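PDB 3WQC: D-threo-3-hydroxyaspartate dehydratase from Delftia, which catalyses the pyridoxal-phosphate-dependent deamination of D-threo-3-hydroxyaspartate to oxaloacetate and ammonium, and also acts on L-threo- and L-erythro-3-hydroxyaspartate and D-serine. Local coordinates for residues 244-256 with 358-372. Residues are numbered along the deposited sequence; the frame is centred on the assembly and turned at random.
Sequences RAGVYVFFDLVMR and LPNHACATGAQFPAY. With MG (magnesium ion), chain K; PLP (pyridoxal-5'-phosphate), chain J.
At the seam between the alanine-racemase-like barrel and the beta domain, D252 ties two helix starts together with one carboxylate. OD1 caps its own helix, accepting from M255 N; OD2 turns its anti lone pair to A362 N (2.8 Å, 161°), in the first turn of 362-366. With chi1 at 61°, CG sits between the backbone N and carbonyl carbon, which carries the carboxylate over to that helix. Two backbone bonds extend the join, L253 N to P359 O (3.0 Å) and V254 N to N360 O (3.1 Å), while L253 CG packs on L358 CB.

The same segments join cofactor to metal. G246 N grips PLP O1P at 2.6 Å and V247 N reaches O3P, which also takes a bond from a magnesium-bound water. H361 NE2 (2.1 Å) and C363 SG (2.6 Å) hold the magnesium ion with four waters, and V247 CG2 lies 3.8 Å from that SG. D296 hydrogen-bonds H361 ND1, the ring nitrogen not used for the metal, and so probably fixes the ring's rotation.

Farther along, the F250 and Y372 rings form an offset edge-to-face pair, planes at 62°. I25 of strand 22-26 touches both side chains, helix 27-44 packs against F251, and W290 of the second subunit meets the H361 ring.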
ATOM      1  N   ARG B 244       7.447   5.328 -23.307  1.00 13.02           N
ATOM      2  CA  ARG B 244       6.896   5.617 -21.979  1.00 12.05           C
ATOM      3  C   ARG B 244       7.711   4.788 -20.954  1.00 14.79           C
ATOM      4  O   ARG B 244       7.872   3.562 -21.092  1.00 16.64           O
ATOM      5  CB  ARG B 244       5.409   5.114 -21.920  1.00 12.87           C
ATOM      6  CG  ARG B 244       4.602   5.786 -23.062  1.00 13.48           C
ATOM      7  CD  ARG B 244       3.085   5.444 -22.933  1.00 12.39           C
ATOM      8  NE  ARG B 244       2.906   4.027 -22.542  1.00 11.33           N
ATOM      9  CZ  ARG B 244       3.184   2.961 -23.318  1.00 12.15           C
ATOM     10  NH1 ARG B 244       3.383   3.125 -24.645  1.00 13.00           N
ATOM     11  NH2 ARG B 244       3.236   1.732 -22.799  1.00 13.93           N
ATOM     12  N   ALA B 245       8.152   5.455 -19.908  1.00 14.50           N
ATOM     13  CA  ALA B 245       8.861   4.726 -18.808  1.00 13.69           C
ATOM     14  C   ALA B 245       8.605   5.574 -17.568  1.00 13.43           C
ATOM     15  O   ALA B 245       8.416   6.801 -17.661  1.00 13.37           O
ATOM     16  CB  ALA B 245      10.384   4.715 -19.049  1.00 15.32           C
ATOM     17  N   GLY B 246       8.476   4.886 -16.447  1.00 13.78           N
ATOM     18  CA  GLY B 246       8.127   5.625 -15.188  1.00 15.44           C
ATOM     19  C   GLY B 246       9.044   5.265 -14.031  1.00 12.88           C
ATOM     20  O   GLY B 246       9.497   6.196 -13.335  1.00 14.50           O
ATOM     21  N   VAL B 247       9.244   3.983 -13.719  1.00 12.25           N
ATOM     22  CA  VAL B 247       9.901   3.632 -12.426  1.00 12.46           C
ATOM     23  C   VAL B 247      11.342   4.099 -12.475  1.00 13.81           C
ATOM     24  O   VAL B 247      11.925   4.320 -11.397  1.00 14.36           O
ATOM     25  CB  VAL B 247       9.797   2.137 -12.089  1.00 13.20           C
ATOM     26  CG1 VAL B 247      10.642   1.243 -13.048  1.00 14.94           C
ATOM     27  CG2 VAL B 247      10.112   1.918 -10.606  1.00 15.31           C
ATOM     28  N   TYR B 248      11.938   4.240 -13.658  1.00 13.76           N
ATOM     29  CA  TYR B 248      13.350   4.673 -13.773  1.00 13.73           C
ATOM     30  C   TYR B 248      13.646   5.948 -12.987  1.00 13.72           C
ATOM     31  O   TYR B 248      14.824   6.201 -12.677  1.00 17.32           O
ATOM     32  CB  TYR B 248      13.708   4.889 -15.280  1.00 14.24           C
ATOM     33  CG  TYR B 248      13.213   6.246 -15.741  1.00 14.88           C
ATOM     34  CD1 TYR B 248      11.886   6.466 -16.163  1.00 13.98           C
ATOM     35  CD2 TYR B 248      14.082   7.381 -15.749  1.00 14.61           C
ATOM     36  CE1 TYR B 248      11.420   7.721 -16.517  1.00 16.06           C
ATOM     37  CE2 TYR B 248      13.609   8.626 -16.060  1.00 16.59           C
ATOM     38  CZ  TYR B 248      12.326   8.816 -16.510  1.00 12.52           C
ATOM     39  OH  TYR B 248      11.866  10.058 -16.869  1.00 16.34           O
ATOM     40  N   VAL B 249      12.691   6.830 -12.773  1.00 14.19           N
ATOM     41  CA  VAL B 249      12.964   8.088 -12.133  1.00 14.92           C
ATOM     42  C   VAL B 249      13.626   7.840 -10.772  1.00 14.12           C
ATOM     43  O   VAL B 249      14.567   8.623 -10.368  1.00 16.07           O
ATOM     44  CB  VAL B 249      11.695   9.014 -12.077  1.00 15.14           C
ATOM     45  CG1 VAL B 249      10.593   8.476 -11.120  1.00 15.39           C
ATOM     46  CG2 VAL B 249      12.053  10.462 -11.678  1.00 18.13           C
ATOM     47  N   PHE B 250      13.160   6.782 -10.084  1.00 14.86           N
ATOM     48  CA  PHE B 250      13.787   6.391  -8.811  1.00 13.13           C
ATOM     49  C   PHE B 250      14.577   5.117  -8.848  1.00 15.16           C
ATOM     50  O   PHE B 250      15.516   4.927  -8.031  1.00 17.20           O
ATOM     51  CB  PHE B 250      12.705   6.250  -7.682  1.00 14.49           C
ATOM     52  CG  PHE B 250      11.876   7.514  -7.486  1.00 13.86           C
ATOM     53  CD1 PHE B 250      12.447   8.836  -7.579  1.00 14.44           C
ATOM     54  CD2 PHE B 250      10.532   7.388  -7.126  1.00 14.74           C
ATOM     55  CE1 PHE B 250      11.656   9.990  -7.342  1.00 15.39           C
ATOM     56  CE2 PHE B 250       9.766   8.537  -6.860  1.00 16.18           C
ATOM     57  CZ  PHE B 250      10.306   9.821  -6.997  1.00 14.37           C
ATOM     58  N   PHE B 251      14.184   4.151  -9.693  1.00 15.09           N
ATOM     59  CA  PHE B 251      14.614   2.782  -9.616  1.00 13.24           C
ATOM     60  C   PHE B 251      14.251   2.121  -8.271  1.00 15.14           C
ATOM     61  O   PHE B 251      13.640   2.788  -7.408  1.00 15.41           O
ATOM     62  CB  PHE B 251      16.143   2.568  -9.970  1.00 15.72           C
ATOM     63  CG  PHE B 251      16.445   2.833 -11.425  1.00 15.20           C
ATOM     64  CD1 PHE B 251      15.870   1.999 -12.410  1.00 16.90           C
ATOM     65  CD2 PHE B 251      17.326   3.848 -11.803  1.00 18.03           C
ATOM     66  CE1 PHE B 251      16.233   2.146 -13.770  1.00 17.44           C
ATOM     67  CE2 PHE B 251      17.663   4.025 -13.175  1.00 18.32           C
ATOM     68  CZ  PHE B 251      17.117   3.154 -14.128  1.00 18.43           C
ATOM     69  N   ASP B 252      14.574   0.842  -8.146  1.00 15.63           N
ATOM     70  CA  ASP B 252      14.236   0.040  -6.989  1.00 13.93           C
ATOM     71  C   ASP B 252      14.945  -1.268  -7.066  1.00 14.66           C
ATOM     72  O   ASP B 252      15.768  -1.483  -8.014  1.00 16.29           O
ATOM     73  CB  ASP B 252      12.698  -0.080  -6.813  1.00 15.97           C
ATOM     74  CG  ASP B 252      12.022  -0.766  -8.012  1.00 16.19           C
ATOM     75  OD1 ASP B 252      12.721  -1.603  -8.658  1.00 17.25           O
ATOM     76  OD2 ASP B 252      10.838  -0.482  -8.306  1.00 14.88           O
ATOM     77  N   LEU B 253      14.749  -2.150  -6.076  1.00 14.80           N
ATOM     78  CA  LEU B 253      15.517  -3.387  -6.063  1.00 15.62           C
ATOM     79  C   LEU B 253      15.046  -4.420  -7.094  1.00 16.11           C
ATOM     80  O   LEU B 253      15.841  -5.216  -7.600  1.00 16.15           O
ATOM     81  CB  LEU B 253      15.463  -4.049  -4.686  1.00 16.05           C
ATOM     82  CG  LEU B 253      16.160  -3.146  -3.597  1.00 16.53           C
ATOM     83  CD1 LEU B 253      15.769  -3.726  -2.228  1.00 19.33           C
ATOM     84  CD2 LEU B 253      17.676  -3.176  -3.819  1.00 20.98           C
ATOM     85  N   VAL B 254      13.757  -4.370  -7.460  1.00 14.61           N
ATOM     86  CA  VAL B 254      13.278  -5.224  -8.587  1.00 15.29           C
ATOM     87  C   VAL B 254      14.054  -4.803  -9.866  1.00 15.32           C
ATOM     88  O   VAL B 254      14.534  -5.693 -10.583  1.00 17.23           O
ATOM     89  CB  VAL B 254      11.760  -5.060  -8.769  1.00 14.34           C
ATOM     90  CG1 VAL B 254      11.309  -5.518 -10.157  1.00 16.41           C
ATOM     91  CG2 VAL B 254      11.097  -5.900  -7.685  1.00 15.33           C
ATOM     92  N   MET B 255      14.246  -3.522 -10.133  1.00 15.96           N
ATOM     93  CA  MET B 255      15.014  -3.057 -11.314  0.50 14.75           C
ATOM     94  C   MET B 255      16.470  -3.454 -11.199  1.00 16.89           C
ATOM     95  O   MET B 255      17.104  -3.843 -12.212  1.00 18.66           O
ATOM     96  CB  MET B 255      14.938  -1.539 -11.539  0.50 15.19           C
ATOM     97  CG  MET B 255      13.541  -1.068 -11.978  0.50 13.37           C
ATOM     98  SD  MET B 255      13.082  -1.565 -13.654  0.50 14.12           S
ATOM     99  CE  MET B 255      11.579  -2.533 -13.492  0.50 15.82           C
ATOM    100  N   ARG B 256      17.041  -3.348 -10.003  1.00 16.92           N
ATOM    101  CA  ARG B 256      18.438  -3.777  -9.763  1.00 17.00           C
ATOM    102  C   ARG B 256      18.560  -5.268 -10.140  1.00 15.08           C
ATOM    103  O   ARG B 256      19.520  -5.679 -10.866  1.00 21.48           O
ATOM    104  CB  ARG B 256      18.787  -3.580  -8.280  1.00 18.92           C
ATOM    105  CG  ARG B 256      20.229  -3.973  -7.980  1.00 21.56           C
ATOM    106  CD  ARG B 256      20.281  -5.452  -7.547  1.00 21.25           C
ATOM    107  NE  ARG B 256      21.574  -5.806  -6.962  1.00 25.62           N
ATOM    108  CZ  ARG B 256      21.897  -7.042  -6.549  1.00 24.94           C
ATOM    109  NH1 ARG B 256      21.023  -8.071  -6.639  1.00 28.67           N
ATOM    110  NH2 ARG B 256      23.109  -7.247  -6.014  1.00 35.92           N
ATOM    111  N   LEU B 358      15.971   0.522   1.159  1.00 15.47           N
ATOM    112  CA  LEU B 358      15.641   0.588  -0.270  1.00 15.30           C
ATOM    113  C   LEU B 358      14.453  -0.332  -0.543  1.00 14.32           C
ATOM    114  O   LEU B 358      14.433  -1.482  -0.088  1.00 15.64           O
ATOM    115  CB  LEU B 358      16.836   0.104  -1.169  1.00 17.24           C
ATOM    116  CG  LEU B 358      18.157   0.902  -0.959  1.00 16.95           C
ATOM    117  CD1 LEU B 358      19.256   0.252  -1.850  1.00 20.09           C
ATOM    118  CD2 LEU B 358      17.888   2.378  -1.243  1.00 20.16           C
ATOM    119  N   PRO B 359      13.497   0.141  -1.376  1.00 14.57           N
ATOM    120  CA  PRO B 359      12.261  -0.600  -1.576  1.00 16.04           C
ATOM    121  C   PRO B 359      12.362  -1.705  -2.651  1.00 14.32           C
ATOM    122  O   PRO B 359      13.174  -1.568  -3.612  1.00 14.33           O
ATOM    123  CB  PRO B 359      11.321   0.478  -2.135  1.00 14.95           C
ATOM    124  CG  PRO B 359      12.246   1.423  -2.872  1.00 16.71           C
ATOM    125  CD  PRO B 359      13.502   1.471  -2.000  1.00 16.95           C
ATOM    126  N   ASN B 360      11.508  -2.731  -2.547  1.00 13.81           N
ATOM    127  CA  ASN B 360      11.322  -3.671  -3.660  1.00 12.11           C
ATOM    128  C   ASN B 360      10.789  -2.900  -4.899  1.00 13.76           C
ATOM    129  O   ASN B 360      11.379  -3.108  -5.994  1.00 14.61           O
ATOM    130  CB  ASN B 360      10.257  -4.740  -3.346  1.00 13.08           C
ATOM    131  CG  ASN B 360      10.806  -5.852  -2.409  1.00 16.04           C
ATOM    132  OD1 ASN B 360      10.931  -6.994  -2.868  1.00 15.79           O
ATOM    133  ND2 ASN B 360      11.165  -5.569  -1.156  1.00 14.64           N
ATOM    134  N   HIS B 361       9.763  -2.062  -4.760  1.00 13.14           N
ATOM    135  CA  HIS B 361       9.043  -1.552  -5.878  1.00 12.95           C
ATOM    136  C   HIS B 361       8.748  -0.119  -5.602  1.00 12.55           C
ATOM    137  O   HIS B 361       7.941   0.210  -4.688  1.00 12.52           O
ATOM    138  CB  HIS B 361       7.762  -2.376  -6.050  1.00 13.00           C
ATOM    139  CG  HIS B 361       6.947  -2.013  -7.238  1.00 12.16           C
ATOM    140  ND1 HIS B 361       5.746  -2.663  -7.500  1.00 12.15           N
ATOM    141  CD2 HIS B 361       7.186  -1.158  -8.282  1.00 13.47           C
ATOM    142  CE1 HIS B 361       5.205  -2.200  -8.686  1.00 13.77           C
ATOM    143  NE2 HIS B 361       6.076  -1.283  -9.199  1.00 12.66           N
ATOM    144  N   ALA B 362       9.435   0.808  -6.294  1.00 12.50           N
ATOM    145  CA  ALA B 362       9.300   2.250  -5.942  1.00 12.50           C
ATOM    146  C   ALA B 362       7.845   2.728  -6.065  1.00 12.15           C
ATOM    147  O   ALA B 362       7.358   3.485  -5.201  1.00 12.03           O
ATOM    148  CB  ALA B 362      10.216   3.126  -6.832  1.00 13.70           C
ATOM    149  N   CYS B 363       7.096   2.235  -7.059  1.00 12.34           N
ATOM    150  CA  CYS B 363       5.721   2.752  -7.290  1.00 12.08           C
ATOM    151  C   CYS B 363       4.856   2.357  -6.088  1.00 11.81           C
ATOM    152  O   CYS B 363       3.942   3.073  -5.711  1.00 12.24           O
ATOM    153  CB  CYS B 363       5.135   2.038  -8.551  1.00 13.59           C
ATOM    154  SG  CYS B 363       6.348   2.069  -9.952  1.00 15.11           S
ATOM    155  N   ALA B 364       5.079   1.128  -5.578  1.00 10.54           N
ATOM    156  CA  ALA B 364       4.228   0.612  -4.464  1.00 10.87           C
ATOM    157  C   ALA B 364       4.594   1.304  -3.159  1.00 10.96           C
ATOM    158  O   ALA B 364       3.743   1.777  -2.383  1.00 11.98           O
ATOM    159  CB  ALA B 364       4.421  -0.884  -4.350  1.00 11.72           C
ATOM    160  N   THR B 365       5.933   1.464  -2.885  1.00 10.46           N
ATOM    161  CA  THR B 365       6.341   2.150  -1.611  1.00 11.17           C
ATOM    162  C   THR B 365       5.930   3.594  -1.670  1.00 11.75           C
ATOM    163  O   THR B 365       5.374   4.097  -0.650  1.00 11.63           O
ATOM    164  CB  THR B 365       7.873   2.037  -1.435  1.00 12.09           C
ATOM    165  OG1 THR B 365       8.215   0.635  -1.331  1.00 12.90           O
ATOM    166  CG2 THR B 365       8.366   2.875  -0.247  1.00 13.59           C
ATOM    167  N   GLY B 366       6.090   4.293  -2.803  1.00 12.91           N
ATOM    168  CA  GLY B 366       5.786   5.731  -2.810  1.00 13.37           C
ATOM    169  C   GLY B 366       4.304   5.980  -2.470  1.00 12.28           C
ATOM    170  O   GLY B 366       3.954   6.978  -1.806  1.00 12.33           O
ATOM    171  N   ALA B 367       3.415   5.075  -2.912  1.00 12.00           N
ATOM    172  CA  ALA B 367       1.983   5.298  -2.757  1.00 11.74           C
ATOM    173  C   ALA B 367       1.550   5.248  -1.265  1.00 12.22           C
ATOM    174  O   ALA B 367       0.438   5.646  -0.902  1.00 13.48           O
ATOM    175  CB  ALA B 367       1.204   4.228  -3.536  1.00 14.19           C
ATOM    176  N   GLN B 368       2.417   4.695  -0.408  1.00 11.52           N
ATOM    177  CA  GLN B 368       2.111   4.649   1.034  0.50 10.50           C
ATOM    178  C   GLN B 368       2.286   5.994   1.734  1.00 11.56           C
ATOM    179  O   GLN B 368       1.874   6.139   2.904  1.00 13.79           O
ATOM    180  CB  GLN B 368       3.008   3.605   1.695  0.50 10.94           C
ATOM    181  CG  GLN B 368       2.802   2.191   1.123  0.50 10.57           C
ATOM    182  CD  GLN B 368       1.341   1.717   1.249  0.50  9.55           C
ATOM    183  OE1 GLN B 368       0.514   1.844   0.280  0.50 12.58           O
ATOM    184  NE2 GLN B 368       0.990   1.190   2.440  0.50 12.77           N
ATOM    185  N   PHE B 369       2.848   6.978   1.048  1.00 12.07           N
ATOM    186  CA  PHE B 369       3.154   8.274   1.697  1.00 12.98           C
ATOM    187  C   PHE B 369       2.352   9.419   1.097  1.00 11.80           C
ATOM    188  O   PHE B 369       2.274   9.540  -0.125  1.00 13.69           O
ATOM    189  CB  PHE B 369       4.639   8.605   1.547  1.00 13.15           C
ATOM    190  CG  PHE B 369       5.495   7.639   2.304  1.00 12.15           C
ATOM    191  CD1 PHE B 369       5.871   6.406   1.745  1.00 13.85           C
ATOM    192  CD2 PHE B 369       5.929   7.950   3.607  1.00 13.56           C
ATOM    193  CE1 PHE B 369       6.633   5.470   2.482  1.00 14.91           C
ATOM    194  CE2 PHE B 369       6.676   7.027   4.359  1.00 14.86           C
ATOM    195  CZ  PHE B 369       7.051   5.782   3.795  1.00 15.22           C
ATOM    196  N   PRO B 370       1.881  10.348   1.956  1.00 12.45           N
ATOM    197  CA  PRO B 370       1.243  11.561   1.448  1.00 12.88           C
ATOM    198  C   PRO B 370       2.257  12.428   0.688  1.00 12.23           C
ATOM    199  O   PRO B 370       1.819  13.237  -0.136  1.00 13.77           O
ATOM    200  CB  PRO B 370       0.784  12.301   2.715  1.00 15.05           C
ATOM    201  CG  PRO B 370       0.604  11.190   3.749  1.00 15.88           C
ATOM    202  CD  PRO B 370       1.664  10.155   3.437  1.00 13.77           C
ATOM    203  N   ALA B 371       3.549  12.323   0.964  1.00 13.33           N
ATOM    204  CA  ALA B 371       4.509  13.252   0.386  1.00 13.75           C
ATOM    205  C   ALA B 371       5.858  12.587   0.487  1.00 12.99           C
ATOM    206  O   ALA B 371       6.105  11.734   1.386  1.00 15.35           O
ATOM    207  CB  ALA B 371       4.582  14.630   1.126  1.00 14.92           C
ATOM    208  N   TYR B 372       6.776  13.050  -0.352  1.00 12.80           N
ATOM    209  CA  TYR B 372       8.188  12.677  -0.265  1.00 13.12           C
ATOM    210  C   TYR B 372       8.932  13.807   0.473  1.00 16.04           C
ATOM    211  O   TYR B 372       8.492  14.939   0.527  1.00 17.05           O
ATOM    212  CB  TYR B 372       8.814  12.614  -1.675  1.00 15.06           C
ATOM    213  CG  TYR B 372       8.186  11.552  -2.532  1.00 12.80           C
ATOM    214  CD1 TYR B 372       8.572  10.204  -2.421  1.00 13.33           C
ATOM    215  CD2 TYR B 372       7.215  11.874  -3.489  1.00 13.25           C
ATOM    216  CE1 TYR B 372       8.026   9.179  -3.221  1.00 13.12           C
ATOM    217  CE2 TYR B 372       6.644  10.889  -4.321  1.00 13.82           C
ATOM    218  CZ  TYR B 372       7.033   9.584  -4.173  1.00 11.82           C
ATOM    219  OH  TYR B 372       6.536   8.582  -4.989  1.00 12.67           O
TER
HETATM  220 MG    MG K 403       5.899  -0.243 -11.070  1.00 14.83          MG
HETATM  221  N1  PLP J 402       3.164   2.140 -19.904  1.00 12.46           N
HETATM  222  C2  PLP J 402       2.098   1.648 -19.240  1.00 11.46           C
HETATM  223  C2A PLP J 402       0.793   1.391 -19.957  1.00 13.68           C
HETATM  224  C3  PLP J 402       2.221   1.386 -17.826  1.00 12.81           C
HETATM  225  O3  PLP J 402       1.166   0.927 -17.171  1.00 15.43           O
HETATM  226  C4  PLP J 402       3.493   1.641 -17.200  1.00 13.72           C
HETATM  227  C4A PLP J 402       3.612   1.423 -15.796  1.00 21.05           C
HETATM  228  C5  PLP J 402       4.563   2.163 -17.986  1.00 12.50           C
HETATM  229  C6  PLP J 402       4.371   2.330 -19.365  1.00 12.80           C
HETATM  230  C5A PLP J 402       5.916   2.441 -17.377  1.00 16.46           C
HETATM  231  O4P PLP J 402       6.550   1.135 -16.992  1.00 15.07           O
HETATM  232  P   PLP J 402       7.788   1.203 -15.979  1.00 13.99           P
HETATM  233  O1P PLP J 402       8.655   2.258 -16.558  1.00 17.22           O
HETATM  234  O2P PLP J 402       8.384  -0.156 -16.090  1.00 15.05           O
HETATM  235  O3P PLP J 402       7.312   1.597 -14.642  1.00 19.34           O
HETATM  236  O   HOH W   1       5.714   0.418 -13.060  1.00 20.03           O
HETATM  237  O   HOH W   2       5.545  -2.259 -11.939  1.00 20.43           O
HETATM  238  O   HOH W   3       3.789  -0.274 -10.917  1.00 14.78           O
HETATM  239  O   HOH W   4       7.875  -0.600 -11.498  1.00 15.07           O